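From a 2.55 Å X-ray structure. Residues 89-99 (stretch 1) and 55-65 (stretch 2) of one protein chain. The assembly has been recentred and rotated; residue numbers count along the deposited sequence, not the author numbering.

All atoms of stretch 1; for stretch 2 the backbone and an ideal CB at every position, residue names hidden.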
# COMPACT_ATOMS: atom_id res chain seq x y z
N LEU A 89 8.14 -6.03 9.57
CA LEU A 89 8.53 -4.63 9.74
C LEU A 89 10.04 -4.49 9.84
O LEU A 89 10.64 -3.60 9.23
CB LEU A 89 7.87 -4.03 10.97
CG LEU A 89 8.08 -2.53 11.17
CD1 LEU A 89 7.65 -1.77 9.93
CD2 LEU A 89 7.33 -2.04 12.39
N CYS A 90 10.66 -5.39 10.61
CA CYS A 90 12.10 -5.36 10.80
C CYS A 90 12.83 -5.52 9.48
O CYS A 90 13.80 -4.83 9.20
CB CYS A 90 12.54 -6.47 11.77
SG CYS A 90 11.92 -6.28 13.45
N LEU A 91 12.33 -6.44 8.65
CA LEU A 91 12.92 -6.67 7.35
C LEU A 91 12.69 -5.49 6.43
O LEU A 91 13.54 -5.17 5.60
CB LEU A 91 12.35 -7.95 6.73
CG LEU A 91 12.90 -9.22 7.39
CD1 LEU A 91 12.30 -10.47 6.78
CD2 LEU A 91 14.42 -9.24 7.26
N ALA A 92 11.55 -4.81 6.59
CA ALA A 92 11.31 -3.59 5.83
C ALA A 92 12.36 -2.54 6.18
O ALA A 92 12.92 -1.88 5.31
CB ALA A 92 9.91 -3.06 6.09
N PHE A 93 12.63 -2.40 7.48
CA PHE A 93 13.61 -1.44 7.95
C PHE A 93 14.99 -1.79 7.43
O PHE A 93 15.76 -0.92 7.02
CB PHE A 93 13.62 -1.37 9.48
CG PHE A 93 14.53 -0.32 10.03
CD1 PHE A 93 14.23 1.03 9.89
CD2 PHE A 93 15.70 -0.67 10.69
CE1 PHE A 93 15.06 2.01 10.40
CE2 PHE A 93 16.54 0.31 11.21
CZ PHE A 93 16.22 1.65 11.06
N LYS A 94 15.29 -3.09 7.42
CA LYS A 94 16.56 -3.55 6.89
C LYS A 94 16.67 -3.24 5.41
O LYS A 94 17.75 -2.89 4.93
CB LYS A 94 16.72 -5.05 7.11
CG LYS A 94 18.07 -5.59 6.67
CD LYS A 94 19.20 -4.72 7.18
CE LYS A 94 19.86 -5.32 8.41
NZ LYS A 94 21.23 -4.77 8.63
N LEU A 95 15.57 -3.35 4.68
CA LEU A 95 15.56 -3.00 3.27
C LEU A 95 15.83 -1.51 3.10
O LEU A 95 16.54 -1.09 2.19
CB LEU A 95 14.23 -3.38 2.62
CG LEU A 95 14.15 -4.81 2.08
CD1 LEU A 95 12.81 -5.04 1.41
CD2 LEU A 95 15.29 -5.10 1.11
N LEU A 96 15.26 -0.71 4.00
CA LEU A 96 15.55 0.72 4.01
C LEU A 96 17.04 0.96 4.20
O LEU A 96 17.63 1.84 3.57
CB LEU A 96 14.75 1.43 5.11
CG LEU A 96 13.25 1.60 4.88
CD1 LEU A 96 12.60 2.23 6.11
CD2 LEU A 96 12.99 2.44 3.65
N GLN A 97 17.65 0.17 5.07
CA GLN A 97 19.09 0.24 5.31
C GLN A 97 19.90 -0.12 4.06
O GLN A 97 20.82 0.60 3.67
CB GLN A 97 19.48 -0.67 6.47
CG GLN A 97 20.80 -0.35 7.12
CD GLN A 97 21.17 -1.33 8.20
OE1 GLN A 97 20.30 -1.95 8.81
NE2 GLN A 97 22.47 -1.49 8.45
N LEU A 98 19.55 -1.25 3.45
CA LEU A 98 20.28 -1.80 2.32
C LEU A 98 20.08 -1.01 1.04
O LEU A 98 20.91 -1.05 0.14
CB LEU A 98 19.86 -3.26 2.09
CG LEU A 98 20.14 -4.25 3.21
CD1 LEU A 98 19.79 -5.66 2.76
CD2 LEU A 98 21.60 -4.18 3.62
N ALA A 99 18.96 -0.30 0.97
CA ALA A 99 18.61 0.51 -0.19
C ALA A 99 18.76 -0.24 -1.51
O ALA A 99 19.55 0.16 -2.37
CB ALA A 99 19.45 1.78 -0.22
N UNK A 55 18.51 -12.16 13.69
CA UNK A 55 18.15 -12.60 12.34
C UNK A 55 18.37 -11.53 11.28
O UNK A 55 18.41 -11.84 10.09
CB UNK A 55 16.69 -13.04 12.31
N UNK A 56 18.51 -10.28 11.70
CA UNK A 56 18.75 -9.19 10.75
C UNK A 56 20.20 -8.74 10.78
O UNK A 56 20.63 -7.94 9.95
CB UNK A 56 17.83 -8.00 11.05
N UNK A 57 20.96 -9.26 11.74
CA UNK A 57 22.33 -8.81 11.91
C UNK A 57 23.19 -9.20 10.71
O UNK A 57 23.35 -10.38 10.40
CB UNK A 57 22.92 -9.39 13.20
N UNK A 58 23.76 -8.19 10.06
CA UNK A 58 24.66 -8.39 8.93
C UNK A 58 24.09 -9.13 7.74
O UNK A 58 24.84 -9.77 7.00
CB UNK A 58 25.90 -9.15 9.41
N UNK A 59 22.78 -9.05 7.54
CA UNK A 59 22.14 -9.79 6.45
C UNK A 59 22.32 -9.14 5.09
O UNK A 59 22.66 -7.96 4.99
CB UNK A 59 20.65 -9.94 6.74
N UNK A 60 22.05 -9.92 4.06
CA UNK A 60 22.23 -9.52 2.67
C UNK A 60 20.91 -9.56 1.92
O UNK A 60 19.89 -9.98 2.46
CB UNK A 60 23.26 -10.42 1.98
N UNK A 61 20.93 -9.08 0.68
CA UNK A 61 19.73 -9.08 -0.16
C UNK A 61 19.21 -10.49 -0.45
O UNK A 61 18.01 -10.71 -0.52
CB UNK A 61 20.02 -8.36 -1.48
N UNK A 62 20.12 -11.45 -0.62
CA UNK A 62 19.72 -12.86 -0.74
C UNK A 62 19.13 -13.35 0.58
O UNK A 62 18.07 -14.05 0.64
CB UNK A 62 20.91 -13.73 -1.14
N UNK A 63 19.81 -12.94 1.64
CA UNK A 63 19.40 -13.27 2.98
C UNK A 63 18.00 -12.75 3.21
O UNK A 63 17.27 -13.30 4.00
CB UNK A 63 20.38 -12.70 4.01
N UNK A 64 17.63 -11.67 2.52
CA UNK A 64 16.31 -11.08 2.72
C UNK A 64 15.23 -12.08 2.35
O UNK A 64 14.32 -12.34 3.14
CB UNK A 64 16.16 -9.80 1.90
N UNK A 65 15.35 -12.68 1.17
CA UNK A 65 14.40 -13.70 0.73
C UNK A 65 14.40 -14.86 1.70
O UNK A 65 13.33 -15.34 2.13
CB UNK A 65 14.73 -14.19 -0.68

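At position 55 the CA-to-CB bond points sideways and nothing of stretch 1 lies within 5.5 Å of the ideal CB, so this contact imposes little choice. The residue is Gln55, whose side chain leads away and bonds elsewhere in the structure.

Position 56 is different. Its CB points toward the helix, 4.3 Å from Lys94 CE and 5.2 Å from Leu91 CD2. A small or medium, largely apolar side chain would suit, such as alanine, cysteine or valine. Cys56 takes the m rotamer, which carries SG to 4.0 Å from Leu91 CD2 and 4.2 Å from Cys90 CB. Its backbone matters too: Cys56 O lies 3.1 Å from Lys94 CE, and although Lys94 NZ is 3.5 Å from that same Cys56 O, the angle is too poor for a hydrogen bond. The ammonium group instead donates to its helix neighbour, Lys94 NZ to Gln97 OE1 at 3.0 Å.

The backbone from 56 to 59 forms a type II turn. At 57 the CB points away into space free of stretch 1, so many types would be compatible; Phe57 occupies it without touching the helix. Position 58 has phi/psi of 59/28, and positive phi favours glycine, with asparagine a common alternative. It is Gly58.

At 59 the CB points sideways, 5.0 Å from Lys94 CE. A branched apolar residue would pack against the aliphatic part of the lysine, whose NZ is hydrogen-bonded to Gln97 OE1. Val59 does so, its CG2 3.6 Å from Lys94 CG.

Position 60 immediately precedes a helix, where serine, threonine, aspartate or asparagine often caps. Asn60 fits that preference, yet its side chain makes no capping bond.

The CB at 61 points sideways, 5.0 Å from Leu98 CD1. In the first turn of a helix an acidic residue is favourable, and a long one can also lay methylenes on leucine. Glu61 places CG 4.2 Å from Leu98 CD1.

Position 62 is out of reach of stretch 1, which leaves the choice open; it is Ala62. Position 63 is also out of reach, but in the first turn a short acceptor such as aspartate can reach the backbone N of Asn60. Asp63 does so, its OD2 accepting a hydrogen bond from Asn60 N at 2.9 Å.

Position 64 points toward a hollow lined by Leu91, Lys94, Leu95 and Leu98, calling for isoleucine, leucine or methionine. Ile64 enters as a knob: CD1 reaches 4.0 Å from Leu91 CD2, and CG1 lies 4.1 Å from Leu95 CD2 and 4.2 Å from Leu98 CD1.

At 65 the CB points away, leaving the choice open; Val65 takes no part.

Stretch 2 55-65: QCFGVNEADIV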
# COMPACT_ATOMS: atom_id res chain seq x y z
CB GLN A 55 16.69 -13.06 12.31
CG GLN A 55 16.44 -14.34 13.08
CD GLN A 55 17.19 -15.53 12.51
OE1 GLN A 55 17.31 -15.68 11.29
NE2 GLN A 55 17.72 -16.38 13.38
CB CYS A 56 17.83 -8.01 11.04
SG CYS A 56 16.10 -8.35 10.74
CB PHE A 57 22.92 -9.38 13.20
CG PHE A 57 24.34 -8.98 13.44
CD1 PHE A 57 24.65 -7.69 13.86
CD2 PHE A 57 25.37 -9.88 13.25
CE1 PHE A 57 25.95 -7.32 14.08
CE2 PHE A 57 26.68 -9.51 13.47
CZ PHE A 57 26.97 -8.23 13.89
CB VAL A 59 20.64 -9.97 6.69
CG1 VAL A 59 20.40 -10.80 7.92
CG2 VAL A 59 19.95 -8.62 6.79
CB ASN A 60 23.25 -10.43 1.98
CG ASN A 60 24.56 -9.73 1.73
OD1 ASN A 60 24.73 -8.56 2.07
ND2 ASN A 60 25.51 -10.45 1.14
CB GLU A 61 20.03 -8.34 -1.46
CG GLU A 61 20.09 -6.82 -1.30
CD GLU A 61 21.15 -6.18 -2.18
OE1 GLU A 61 21.43 -4.98 -1.99
OE2 GLU A 61 21.70 -6.87 -3.06
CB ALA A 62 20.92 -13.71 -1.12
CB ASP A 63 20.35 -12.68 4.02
CG ASP A 63 21.70 -13.36 4.02
OD1 ASP A 63 21.77 -14.56 3.67
OD2 ASP A 63 22.70 -12.69 4.36
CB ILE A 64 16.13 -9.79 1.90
CG1 ILE A 64 16.88 -8.63 2.55
CG2 ILE A 64 14.65 -9.44 1.78
CD1 ILE A 64 16.43 -8.34 3.96
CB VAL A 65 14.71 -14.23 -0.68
CG1 VAL A 65 13.78 -15.39 -1.02
CG2 VAL A 65 14.57 -13.13 -1.71
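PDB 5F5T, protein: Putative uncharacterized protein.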